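Local coordinates for protein PlaB phospholipase (Legionella pneumophila, PDB 6ZTI) that probably hydrolyses phospholipids as an alpha/beta-hydrolase virulence enzyme of Legionella, its activity controlled by NAD(H)-mediated tetramerization, at residues S124-L129 with V190-L195; N116-C121 with Y183-N188; T226-S231 with Q254-G259; V106-D111 with W174-S179. All coordinates share one frame; numbering follows the deposited sequence.

Contact 1: residues S124-L129 with V190-L195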
# COMPACT_ATOMS: atom_id res chain seq x y z
N SER B 124 -20.64 -23.03 -34.14
CA SER B 124 -20.09 -23.38 -35.44
C SER B 124 -19.14 -22.33 -35.99
O SER B 124 -18.23 -22.69 -36.75
CB SER B 124 -21.22 -23.58 -36.46
OG SER B 124 -21.85 -22.34 -36.76
N HIS B 125 -19.34 -21.06 -35.65
CA HIS B 125 -18.51 -19.96 -36.11
C HIS B 125 -18.26 -19.00 -34.95
O HIS B 125 -19.18 -18.69 -34.18
CB HIS B 125 -19.16 -19.17 -37.27
CG HIS B 125 -19.41 -19.98 -38.50
ND1 HIS B 125 -20.35 -20.99 -38.56
CD2 HIS B 125 -18.86 -19.92 -39.74
CE1 HIS B 125 -20.36 -21.52 -39.77
NE2 HIS B 125 -19.47 -20.88 -40.51
N LEU B 126 -17.02 -18.55 -34.83
CA LEU B 126 -16.64 -17.52 -33.87
C LEU B 126 -15.99 -16.39 -34.66
O LEU B 126 -14.90 -16.56 -35.21
CB LEU B 126 -15.69 -18.07 -32.80
CG LEU B 126 -15.13 -17.04 -31.82
CD1 LEU B 126 -16.26 -16.23 -31.19
CD2 LEU B 126 -14.29 -17.70 -30.75
N ILE B 127 -16.69 -15.27 -34.73
CA ILE B 127 -16.24 -14.09 -35.47
C ILE B 127 -15.98 -13.01 -34.43
O ILE B 127 -16.92 -12.41 -33.90
CB ILE B 127 -17.28 -13.65 -36.51
CG1 ILE B 127 -17.61 -14.81 -37.45
CG2 ILE B 127 -16.74 -12.44 -37.29
CD1 ILE B 127 -18.77 -14.54 -38.39
N MET B 128 -14.71 -12.76 -34.15
CA MET B 128 -14.29 -11.80 -33.13
C MET B 128 -13.90 -10.49 -33.80
O MET B 128 -13.01 -10.48 -34.66
CB MET B 128 -13.10 -12.35 -32.35
CG MET B 128 -13.46 -13.47 -31.38
SD MET B 128 -11.97 -14.25 -30.73
CE MET B 128 -11.55 -15.30 -32.12
N LEU B 129 -14.56 -9.40 -33.41
CA LEU B 129 -14.28 -8.07 -33.91
C LEU B 129 -13.47 -7.30 -32.87
O LEU B 129 -13.92 -7.12 -31.73
CB LEU B 129 -15.57 -7.31 -34.23
CG LEU B 129 -16.62 -8.04 -35.09
CD1 LEU B 129 -17.91 -7.23 -35.26
CD2 LEU B 129 -16.05 -8.39 -36.45
N VAL B 190 -15.17 -26.00 -36.02
CA VAL B 190 -15.44 -24.67 -35.51
C VAL B 190 -14.58 -23.71 -36.31
O VAL B 190 -13.34 -23.84 -36.33
CB VAL B 190 -15.15 -24.56 -34.00
CG1 VAL B 190 -15.27 -23.11 -33.53
CG2 VAL B 190 -16.09 -25.48 -33.21
N TYR B 191 -15.22 -22.78 -36.98
CA TYR B 191 -14.56 -21.84 -37.87
C TYR B 191 -14.44 -20.52 -37.13
O TYR B 191 -15.45 -19.85 -36.88
CB TYR B 191 -15.33 -21.72 -39.19
CG TYR B 191 -15.34 -23.04 -39.92
CD1 TYR B 191 -14.15 -23.59 -40.40
CD2 TYR B 191 -16.52 -23.75 -40.10
CE1 TYR B 191 -14.15 -24.83 -41.06
CE2 TYR B 191 -16.52 -24.95 -40.74
CZ TYR B 191 -15.34 -25.49 -41.22
OH TYR B 191 -15.36 -26.71 -41.87
N SER B 192 -13.21 -20.17 -36.76
CA SER B 192 -12.91 -19.01 -35.95
C SER B 192 -12.20 -17.93 -36.77
O SER B 192 -11.35 -18.24 -37.61
CB SER B 192 -12.03 -19.43 -34.77
OG SER B 192 -11.89 -18.36 -33.87
N PHE B 193 -12.54 -16.67 -36.51
CA PHE B 193 -11.99 -15.55 -37.27
C PHE B 193 -11.77 -14.36 -36.35
O PHE B 193 -12.55 -14.11 -35.43
CB PHE B 193 -12.94 -15.10 -38.40
CG PHE B 193 -13.57 -16.22 -39.16
CD1 PHE B 193 -14.60 -16.96 -38.60
CD2 PHE B 193 -13.17 -16.52 -40.46
CE1 PHE B 193 -15.19 -17.99 -39.30
CE2 PHE B 193 -13.77 -17.55 -41.17
CZ PHE B 193 -14.78 -18.29 -40.59
N VAL B 194 -10.72 -13.59 -36.65
CA VAL B 194 -10.47 -12.31 -36.00
C VAL B 194 -10.48 -11.23 -37.07
O VAL B 194 -9.76 -11.33 -38.07
CB VAL B 194 -9.15 -12.29 -35.22
CG1 VAL B 194 -8.81 -10.86 -34.79
CG2 VAL B 194 -9.25 -13.25 -34.01
N LEU B 195 -11.31 -10.22 -36.88
CA LEU B 195 -11.28 -9.04 -37.72
C LEU B 195 -11.03 -7.83 -36.84
O LEU B 195 -11.59 -7.73 -35.75
CB LEU B 195 -12.59 -8.89 -38.49
CG LEU B 195 -13.01 -10.05 -39.39
CD1 LEU B 195 -14.42 -9.83 -39.95
CD2 LEU B 195 -12.06 -10.25 -40.53

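Contact 2: residues N116-C121 with Y183-N188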
# COMPACT_ATOMS: atom_id res chain seq x y z
N ASN B 116 -11.63 -30.12 -24.07
CA ASN B 116 -11.16 -31.36 -24.66
C ASN B 116 -12.14 -31.95 -25.65
O ASN B 116 -12.03 -33.15 -25.94
CB ASN B 116 -10.87 -32.38 -23.56
CG ASN B 116 -9.97 -31.82 -22.47
OD1 ASN B 116 -10.31 -31.87 -21.29
ND2 ASN B 116 -8.82 -31.27 -22.87
N ASN B 117 -13.05 -31.16 -26.22
CA ASN B 117 -14.25 -31.74 -26.82
C ASN B 117 -14.94 -30.74 -27.73
O ASN B 117 -16.17 -30.61 -27.69
CB ASN B 117 -15.18 -32.20 -25.69
CG ASN B 117 -16.26 -33.14 -26.16
OD1 ASN B 117 -16.16 -33.77 -27.22
ND2 ASN B 117 -17.31 -33.26 -25.35
N LEU B 118 -14.18 -30.04 -28.57
CA LEU B 118 -14.76 -28.97 -29.36
C LEU B 118 -15.79 -29.46 -30.36
O LEU B 118 -16.61 -28.67 -30.82
CB LEU B 118 -13.68 -28.19 -30.11
CG LEU B 118 -12.77 -27.27 -29.31
CD1 LEU B 118 -11.87 -26.54 -30.29
CD2 LEU B 118 -13.54 -26.28 -28.48
N ALA B 119 -15.76 -30.75 -30.72
CA ALA B 119 -16.71 -31.27 -31.69
C ALA B 119 -18.13 -31.34 -31.14
O ALA B 119 -19.08 -31.41 -31.93
CB ALA B 119 -16.29 -32.67 -32.15
N LYS B 120 -18.29 -31.35 -29.82
CA LYS B 120 -19.61 -31.29 -29.19
C LYS B 120 -20.06 -29.86 -28.90
O LYS B 120 -21.21 -29.66 -28.49
CB LYS B 120 -19.60 -32.09 -27.89
CG LYS B 120 -19.31 -33.58 -28.06
CD LYS B 120 -20.55 -34.36 -28.45
CE LYS B 120 -20.32 -35.86 -28.32
NZ LYS B 120 -20.27 -36.30 -26.89
N CYS B 121 -19.20 -28.88 -29.10
CA CYS B 121 -19.56 -27.50 -28.84
C CYS B 121 -20.66 -27.06 -29.80
O CYS B 121 -20.53 -27.27 -31.01
CB CYS B 121 -18.32 -26.62 -29.00
SG CYS B 121 -18.59 -24.89 -28.63
N TYR B 183 -5.72 -25.86 -28.85
CA TYR B 183 -6.97 -25.96 -29.61
C TYR B 183 -6.70 -26.20 -31.09
O TYR B 183 -5.73 -25.69 -31.66
CB TYR B 183 -7.77 -24.67 -29.47
CG TYR B 183 -8.57 -24.50 -28.18
CD1 TYR B 183 -7.98 -24.66 -26.94
CD2 TYR B 183 -9.92 -24.15 -28.23
CE1 TYR B 183 -8.71 -24.47 -25.76
CE2 TYR B 183 -10.65 -23.96 -27.08
CZ TYR B 183 -10.05 -24.13 -25.86
OH TYR B 183 -10.80 -23.94 -24.74
N ASP B 184 -7.60 -26.97 -31.73
CA ASP B 184 -7.68 -27.05 -33.19
C ASP B 184 -9.16 -26.91 -33.54
O ASP B 184 -9.87 -27.90 -33.71
CB ASP B 184 -7.10 -28.32 -33.76
CG ASP B 184 -6.77 -28.19 -35.25
OD1 ASP B 184 -7.35 -27.31 -35.93
OD2 ASP B 184 -5.93 -28.96 -35.77
N CYS B 185 -9.61 -25.65 -33.62
CA CYS B 185 -11.01 -25.39 -33.94
C CYS B 185 -11.36 -25.95 -35.31
O CYS B 185 -12.34 -26.68 -35.46
CB CYS B 185 -11.27 -23.88 -33.90
SG CYS B 185 -11.06 -23.10 -32.28
N THR B 186 -10.56 -25.62 -36.33
CA THR B 186 -10.88 -26.04 -37.68
C THR B 186 -11.07 -27.55 -37.77
O THR B 186 -12.01 -28.02 -38.41
CB THR B 186 -9.79 -25.56 -38.63
OG1 THR B 186 -9.59 -24.16 -38.43
CG2 THR B 186 -10.19 -25.80 -40.06
N ALA B 187 -10.20 -28.32 -37.12
CA ALA B 187 -10.30 -29.76 -37.20
C ALA B 187 -11.58 -30.28 -36.56
O ALA B 187 -12.04 -31.37 -36.92
CB ALA B 187 -9.10 -30.40 -36.52
N ASN B 188 -12.15 -29.52 -35.63
CA ASN B 188 -13.37 -29.89 -34.93
C ASN B 188 -14.59 -29.21 -35.52
O ASN B 188 -15.67 -29.23 -34.91
CB ASN B 188 -13.25 -29.54 -33.44
CG ASN B 188 -12.37 -30.51 -32.68
OD1 ASN B 188 -12.82 -31.58 -32.27
ND2 ASN B 188 -11.10 -30.15 -32.48

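Contact 3: residues T226-S231 with Q254-G259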
# COMPACT_ATOMS: atom_id res chain seq x y z
N THR B 226 -5.03 -8.53 -30.85
CA THR B 226 -6.25 -9.22 -31.29
C THR B 226 -5.96 -10.59 -31.88
O THR B 226 -6.84 -11.45 -31.89
CB THR B 226 -7.03 -8.42 -32.34
OG1 THR B 226 -6.32 -8.41 -33.59
CG2 THR B 226 -7.29 -7.00 -31.91
N ASN B 227 -4.74 -10.81 -32.37
CA ASN B 227 -4.44 -11.93 -33.24
C ASN B 227 -4.36 -13.23 -32.43
O ASN B 227 -3.57 -13.33 -31.48
CB ASN B 227 -3.13 -11.68 -33.96
CG ASN B 227 -3.01 -12.46 -35.24
OD1 ASN B 227 -3.67 -13.48 -35.43
ND2 ASN B 227 -2.14 -12.00 -36.12
N MET B 228 -5.13 -14.23 -32.84
CA MET B 228 -5.02 -15.54 -32.21
C MET B 228 -3.92 -16.41 -32.80
O MET B 228 -3.79 -17.57 -32.40
CB MET B 228 -6.36 -16.26 -32.29
CG MET B 228 -7.39 -15.64 -31.39
SD MET B 228 -6.98 -15.77 -29.65
CE MET B 228 -6.91 -17.56 -29.48
N ASN B 229 -3.15 -15.89 -33.75
CA ASN B 229 -1.93 -16.53 -34.23
C ASN B 229 -0.80 -15.99 -33.37
O ASN B 229 -0.38 -14.85 -33.54
CB ASN B 229 -1.70 -16.24 -35.71
CG ASN B 229 -2.83 -16.72 -36.61
OD1 ASN B 229 -3.04 -17.93 -36.77
ND2 ASN B 229 -3.54 -15.79 -37.22
N TYR B 230 -0.32 -16.80 -32.42
CA TYR B 230 0.76 -16.37 -31.55
C TYR B 230 1.56 -17.60 -31.12
O TYR B 230 1.11 -18.74 -31.27
CB TYR B 230 0.24 -15.63 -30.31
CG TYR B 230 -0.79 -16.40 -29.51
CD1 TYR B 230 -2.13 -16.32 -29.84
CD2 TYR B 230 -0.44 -17.20 -28.42
CE1 TYR B 230 -3.09 -17.01 -29.14
CE2 TYR B 230 -1.41 -17.89 -27.70
CZ TYR B 230 -2.74 -17.79 -28.08
OH TYR B 230 -3.74 -18.45 -27.42
N SER B 231 2.73 -17.35 -30.54
CA SER B 231 3.60 -18.40 -30.05
C SER B 231 3.88 -18.20 -28.57
O SER B 231 3.85 -17.08 -28.07
CB SER B 231 4.91 -18.41 -30.80
OG SER B 231 4.73 -18.87 -32.13
N GLN B 254 -2.72 -23.06 -33.73
CA GLN B 254 -3.09 -23.41 -35.08
C GLN B 254 -3.46 -22.15 -35.85
O GLN B 254 -3.85 -21.15 -35.25
CB GLN B 254 -4.26 -24.39 -35.07
CG GLN B 254 -3.91 -25.74 -34.47
CD GLN B 254 -2.84 -26.46 -35.27
OE1 GLN B 254 -1.76 -26.78 -34.76
NE2 GLN B 254 -3.14 -26.72 -36.53
N PRO B 255 -3.32 -22.16 -37.17
CA PRO B 255 -3.68 -20.97 -37.95
C PRO B 255 -5.12 -20.57 -37.72
O PRO B 255 -6.03 -21.40 -37.73
CB PRO B 255 -3.45 -21.42 -39.40
CG PRO B 255 -2.52 -22.59 -39.32
CD PRO B 255 -2.86 -23.27 -38.03
N MET B 256 -5.33 -19.27 -37.56
CA MET B 256 -6.67 -18.70 -37.51
C MET B 256 -6.77 -17.53 -38.48
O MET B 256 -5.85 -16.71 -38.58
CB MET B 256 -7.03 -18.23 -36.09
CG MET B 256 -8.49 -17.78 -35.94
SD MET B 256 -9.03 -17.34 -34.26
CE MET B 256 -8.82 -18.92 -33.42
N ALA B 257 -7.90 -17.46 -39.18
CA ALA B 257 -8.17 -16.34 -40.07
C ALA B 257 -7.97 -15.02 -39.33
O ALA B 257 -8.38 -14.86 -38.18
CB ALA B 257 -9.61 -16.43 -40.60
N PHE B 258 -7.33 -14.07 -40.01
CA PHE B 258 -6.96 -12.80 -39.39
C PHE B 258 -6.95 -11.73 -40.46
O PHE B 258 -6.20 -11.83 -41.43
CB PHE B 258 -5.59 -12.89 -38.70
CG PHE B 258 -5.11 -11.59 -38.12
CD1 PHE B 258 -5.74 -11.03 -37.04
CD2 PHE B 258 -4.03 -10.92 -38.68
CE1 PHE B 258 -5.32 -9.84 -36.51
CE2 PHE B 258 -3.60 -9.74 -38.16
CZ PHE B 258 -4.25 -9.19 -37.06
N GLY B 259 -7.75 -10.69 -40.25
CA GLY B 259 -7.81 -9.59 -41.19
C GLY B 259 -7.80 -8.27 -40.47
O GLY B 259 -8.49 -8.09 -39.47
O HOH W 1 -6.10 -14.46 -35.66
O HOH W 2 -5.15 -19.75 -33.34

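Contact 4: residues V106-D111 with W174-S179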
# COMPACT_ATOMS: atom_id res chain seq x y z
N VAL B 106 -16.31 -15.53 -24.88
CA VAL B 106 -16.74 -16.75 -25.56
C VAL B 106 -15.62 -17.78 -25.57
O VAL B 106 -15.88 -18.99 -25.50
CB VAL B 106 -17.25 -16.42 -26.97
CG1 VAL B 106 -17.52 -17.69 -27.76
CG2 VAL B 106 -18.51 -15.57 -26.88
N ARG B 107 -14.36 -17.33 -25.65
CA ARG B 107 -13.25 -18.28 -25.62
C ARG B 107 -13.09 -18.92 -24.24
O ARG B 107 -12.69 -20.08 -24.14
CB ARG B 107 -11.95 -17.60 -26.02
CG ARG B 107 -11.88 -17.17 -27.50
CD ARG B 107 -10.47 -16.99 -27.94
NE ARG B 107 -9.77 -15.94 -27.22
CZ ARG B 107 -8.70 -16.11 -26.45
NH1 ARG B 107 -8.16 -17.31 -26.23
NH2 ARG B 107 -8.16 -15.04 -25.87
N LYS B 108 -13.36 -18.17 -23.17
CA LYS B 108 -13.38 -18.74 -21.83
C LYS B 108 -14.54 -19.72 -21.67
O LYS B 108 -14.39 -20.78 -21.04
CB LYS B 108 -13.48 -17.61 -20.81
CG LYS B 108 -13.56 -18.06 -19.37
CD LYS B 108 -12.31 -18.77 -18.89
CE LYS B 108 -12.43 -19.13 -17.40
NZ LYS B 108 -11.32 -19.96 -16.93
N TRP B 109 -15.71 -19.39 -22.22
CA TRP B 109 -16.83 -20.31 -22.20
C TRP B 109 -16.49 -21.62 -22.91
O TRP B 109 -16.73 -22.71 -22.38
CB TRP B 109 -18.05 -19.65 -22.85
CG TRP B 109 -19.15 -20.62 -23.14
CD1 TRP B 109 -20.03 -21.16 -22.25
CD2 TRP B 109 -19.46 -21.19 -24.42
NE1 TRP B 109 -20.88 -22.03 -22.90
CE2 TRP B 109 -20.55 -22.07 -24.23
CE3 TRP B 109 -18.93 -21.05 -25.69
CZ2 TRP B 109 -21.12 -22.79 -25.27
CZ3 TRP B 109 -19.49 -21.77 -26.73
CH2 TRP B 109 -20.58 -22.63 -26.51
N MET B 110 -15.93 -21.53 -24.13
CA MET B 110 -15.45 -22.72 -24.81
C MET B 110 -14.49 -23.51 -23.92
O MET B 110 -14.56 -24.74 -23.86
CB MET B 110 -14.75 -22.34 -26.12
CG MET B 110 -15.68 -21.79 -27.19
SD MET B 110 -14.83 -21.05 -28.61
CE MET B 110 -13.99 -22.51 -29.23
N ASP B 111 -13.61 -22.82 -23.21
CA ASP B 111 -12.60 -23.51 -22.41
C ASP B 111 -13.25 -24.16 -21.19
O ASP B 111 -12.88 -25.28 -20.82
CB ASP B 111 -11.51 -22.51 -22.00
CG ASP B 111 -10.21 -23.19 -21.57
OD1 ASP B 111 -9.55 -23.83 -22.41
OD2 ASP B 111 -9.84 -23.06 -20.38
N TRP B 174 -3.20 -14.93 -19.59
CA TRP B 174 -2.11 -15.87 -19.87
C TRP B 174 -2.61 -17.31 -19.79
O TRP B 174 -2.33 -18.13 -20.67
CB TRP B 174 -0.96 -15.66 -18.90
CG TRP B 174 0.27 -16.53 -19.17
CD1 TRP B 174 0.42 -17.85 -18.89
CD2 TRP B 174 1.49 -16.11 -19.78
NE1 TRP B 174 1.66 -18.29 -19.29
CE2 TRP B 174 2.34 -17.24 -19.84
CE3 TRP B 174 1.96 -14.89 -20.29
CZ2 TRP B 174 3.61 -17.19 -20.38
CZ3 TRP B 174 3.22 -14.85 -20.83
CH2 TRP B 174 4.04 -15.99 -20.86
N GLN B 175 -3.32 -17.63 -18.70
CA GLN B 175 -3.85 -18.98 -18.51
C GLN B 175 -4.78 -19.37 -19.65
O GLN B 175 -4.67 -20.47 -20.20
CB GLN B 175 -4.58 -19.05 -17.17
CG GLN B 175 -5.32 -20.37 -16.90
CD GLN B 175 -5.97 -20.40 -15.54
OE1 GLN B 175 -7.04 -19.82 -15.33
NE2 GLN B 175 -5.33 -21.08 -14.60
N LEU B 176 -5.71 -18.49 -20.02
CA LEU B 176 -6.62 -18.84 -21.10
C LEU B 176 -5.87 -19.02 -22.41
O LEU B 176 -6.09 -20.00 -23.14
CB LEU B 176 -7.71 -17.77 -21.23
CG LEU B 176 -8.76 -18.04 -22.31
CD1 LEU B 176 -9.54 -19.33 -22.03
CD2 LEU B 176 -9.71 -16.86 -22.43
N ASN B 177 -4.94 -18.12 -22.72
CA ASN B 177 -4.28 -18.19 -24.01
C ASN B 177 -3.27 -19.32 -24.07
O ASN B 177 -3.02 -19.88 -25.14
CB ASN B 177 -3.64 -16.85 -24.31
CG ASN B 177 -4.67 -15.80 -24.57
OD1 ASN B 177 -5.86 -16.10 -24.80
ND2 ASN B 177 -4.25 -14.55 -24.54
N GLU B 178 -2.68 -19.70 -22.93
CA GLU B 178 -1.84 -20.88 -22.93
C GLU B 178 -2.68 -22.13 -23.15
O GLU B 178 -2.29 -23.02 -23.90
CB GLU B 178 -1.06 -20.97 -21.62
CG GLU B 178 -0.25 -22.24 -21.52
CD GLU B 178 0.75 -22.23 -20.37
OE1 GLU B 178 0.52 -21.51 -19.38
OE2 GLU B 178 1.77 -22.95 -20.48
N SER B 179 -3.86 -22.19 -22.52
CA SER B 179 -4.79 -23.27 -22.84
C SER B 179 -5.06 -23.33 -24.34
O SER B 179 -5.06 -24.41 -24.94
CB SER B 179 -6.10 -23.08 -22.08
OG SER B 179 -6.94 -24.22 -22.20
O HOH W 3 -8.77 -19.17 -17.87

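Contact 1: residues S124-L129 with V190-L195
Phe193 and Ile127 meet on one face of two neighbouring strands. The CG1 of Ile127 lies 3.9 Å from CD1 of Phe193. Phe193 holds CG anti to its carbonyl carbon (chi1 -42°), and the edge of its ring turns to Leu126 O. His125 lies beside Phe193 on the same face and points the same way. His125 CD2 meets Tyr191 CB at 4.0 Å, while Tyr191 CD2 sits over one face of the imidazole. The His125 and Tyr191 ring planes are 49° apart, so they meet obliquely. Ser124 OG holds the imidazole at its edge, in plane, 2.7 Å from His125 ND1. His125 NE2 bonds to Val297 O, so both ring nitrogens have partners. Strands 123-129 and 191-197 are parallel neighbours in the central sheet of the alpha/beta-hydrolase fold. Five backbone hydrogen bonds join them here, among them Phe193 N to Leu126 O at 2.7 Å. Leu126, Met128, Ser192 and Val194 point to the other face. The Met128 chain bends at its end (chi3 -79°), which brings CE over to the second strand. CE then touches Val194 CG2 at 3.6 Å and Ser192 OG at 3.5 Å. This buried hydroxyl has no assigned hydrogen-bond partner; Met256 packs against it. Leu129 and Leu195 run side by side, with CD2 of Leu129 4.0 Å from CB of Leu195.

Contact 2: residues N116-C121 with Y183-N188
Leu118 reaches across to Tyr183, Cys185 and Asn188 and carries most of this contact. Both loops lead from a helix into a parallel strand of the alpha/beta-hydrolase core. Loop 116-121 joins helix 102-114 to strand 123-129. The other, 183-188, joins helix 171-180 to strand 191-197. Leu118 holds CG anti to its carbonyl carbon (chi1 -72°). Leu118 CD1 touches Tyr183 CD2 at 3.7 Å and Cys185 CA at 3.9 Å. Its CD2 meets Tyr183 CE2, so the two methyls lie against neighbouring ring atoms. The Leu118 and Tyr183 side chains cross at about a right angle. Nearer the backbone, Leu118 CB packs on Asn188 CB at 3.6 Å. Asn188 OD1 comes 3.6 Å from the CB of Ala119, at the exposed end.

The next shell holds these groups in place. Tyr183 stacks its ring on Trp180, and its hydroxyl bonds to Asp111 of helix 102-114. Met110 of that helix also touches Leu118. In the first loop, Cys121 N bonds back to Leu118 O, which closes a turn that starts at the leucine. In the second loop, Asp184 OD1 accepts from Ala187 N in an Asx motif, the N-H coming from above the carboxylate plane. Asn188 N bonds to Cys185 O. The ND2 end of the Asn188 amide turns back to its own loop: ND2 donates to Asp184 O at 2.8 Å and 166°, with the acceptor in the amide plane.

Contact 3: residues T226-S231 with Q254-G259
Asn229 and Met256 are joined by a pair of hydrogen bonds from one carboxamide. The CB of Asn229 carries CG anti to its carbonyl carbon (chi1 -60°). At CG the amide splits between the two polar groups of one residue. OD1 accepts from Met256 N at 2.8 Å and lies 3.3 Å from Pro255 CA. ND2 donates to Met256 O at 2.8 Å, in the carbonyl plane and on a lone pair. ND2 also donates to Asn227 OD1, which accepts from Asn229 N as well, closing an Asx turn. A water donates to Asn227 OD1 and accepts from Met228 N. The amide of Asn227 stacks on the Phe258 ring, with planes 13° apart. Its ND2 sits 3.3 Å above the ring plane, over the centre, and donates to Asn450 O. Thr226 OG1 comes to the edge of the same ring, 3.4 Å from CE1 of Phe258, and bonds to Val223 O. Met228 and Met256 lie side by side, with Met228 CB 3.5 Å from Met256 SD. A second water bridges Met228 O and Gln254 O.

The 226-231 segment leads from helix 223-226 into strand 231-238 of the mixed sheet. The 254-259 segment enters strand 257-261, an outermost strand of the parallel sheet within this chain, so the contact lies where the sheets meet. Trp180 of helix 171-180 touches both methionines, and Tyr303 of helix 300-320 touches Met256.

Contact 4: residues V106-D111 with W174-S179
Leu176 is packed tightly against Asp111 and Arg107 of helix 102-114. Its CD1 touches Asp111 CB at 3.7 Å and also reaches Arg107 O. The side chains of Asp111 and Leu176 slide past each other in opposite directions. Leu176 CD2 lies over one face of the Arg107 guanidinium, 3.9 Å above the plane and offset toward the rim. A bend at chi3 (-63°) sets the position of Arg107 NE. At the guanidinium edge, Asn177 OD1 accepts two bonds, from NH2 at 2.7 Å and from NH1 at 3.0 Å. Both are end-on to the one oxygen, with the NH2 bond in the carbonyl plane on a lone pair. The guanidinium and amide planes are 27° apart, so the groups are nearly coplanar. Asn133 holds both groups: its OD1 accepts from Arg107 NE and its backbone O from Asn177 ND2. Trp180 makes a cation-pi contact with Arg107.

The two helices cross at 63°, with segment axes 10.6 Å apart. Helix 102-114 packs on the parallel sheet of the alpha/beta-hydrolase fold through Val106, Arg107 and Met110, which touch Leu126. Helix 171-180 lies against helix 102-114 and reaches the mixed sheet through Trp174.

Toward one end, Ser179 OG donates to Asp111 OD1 at 2.6 Å on the syn side of the carboxylate. The hydroxyl also bonds to Lys115 NZ. The looser side is that of Lys108 and the exposed Gln175. Lys108 CB comes only to 4.2 Å from Leu176 CD2. Beyond it, a water links Lys108 NZ, 2.8 Å away, to Gln175 OE1.

How the contacts relate
Contact 1 lies in the parallel sheet, and the other three are grouped around it. Contact 3 continues that sheet: Val194 N lies 3.1 Å from Ala257 O, and Val194 O 3.0 Å from Gly259 N. Contact 4 packs on it, with Met128 SD 4.2 Å from Arg107 CD. Contact 2 lies in the loops that run from the helices of contact 4 to the strands of contact 1. The Tyr183 to Asp111 bond joins contacts 2 and 4. Tyr230 OH to Asn177 O, 2.8 Å, joins contacts 3 and 4. Neighbouring centres are 11 to 16 Å apart. All four lie away from the thio-NAD pockets.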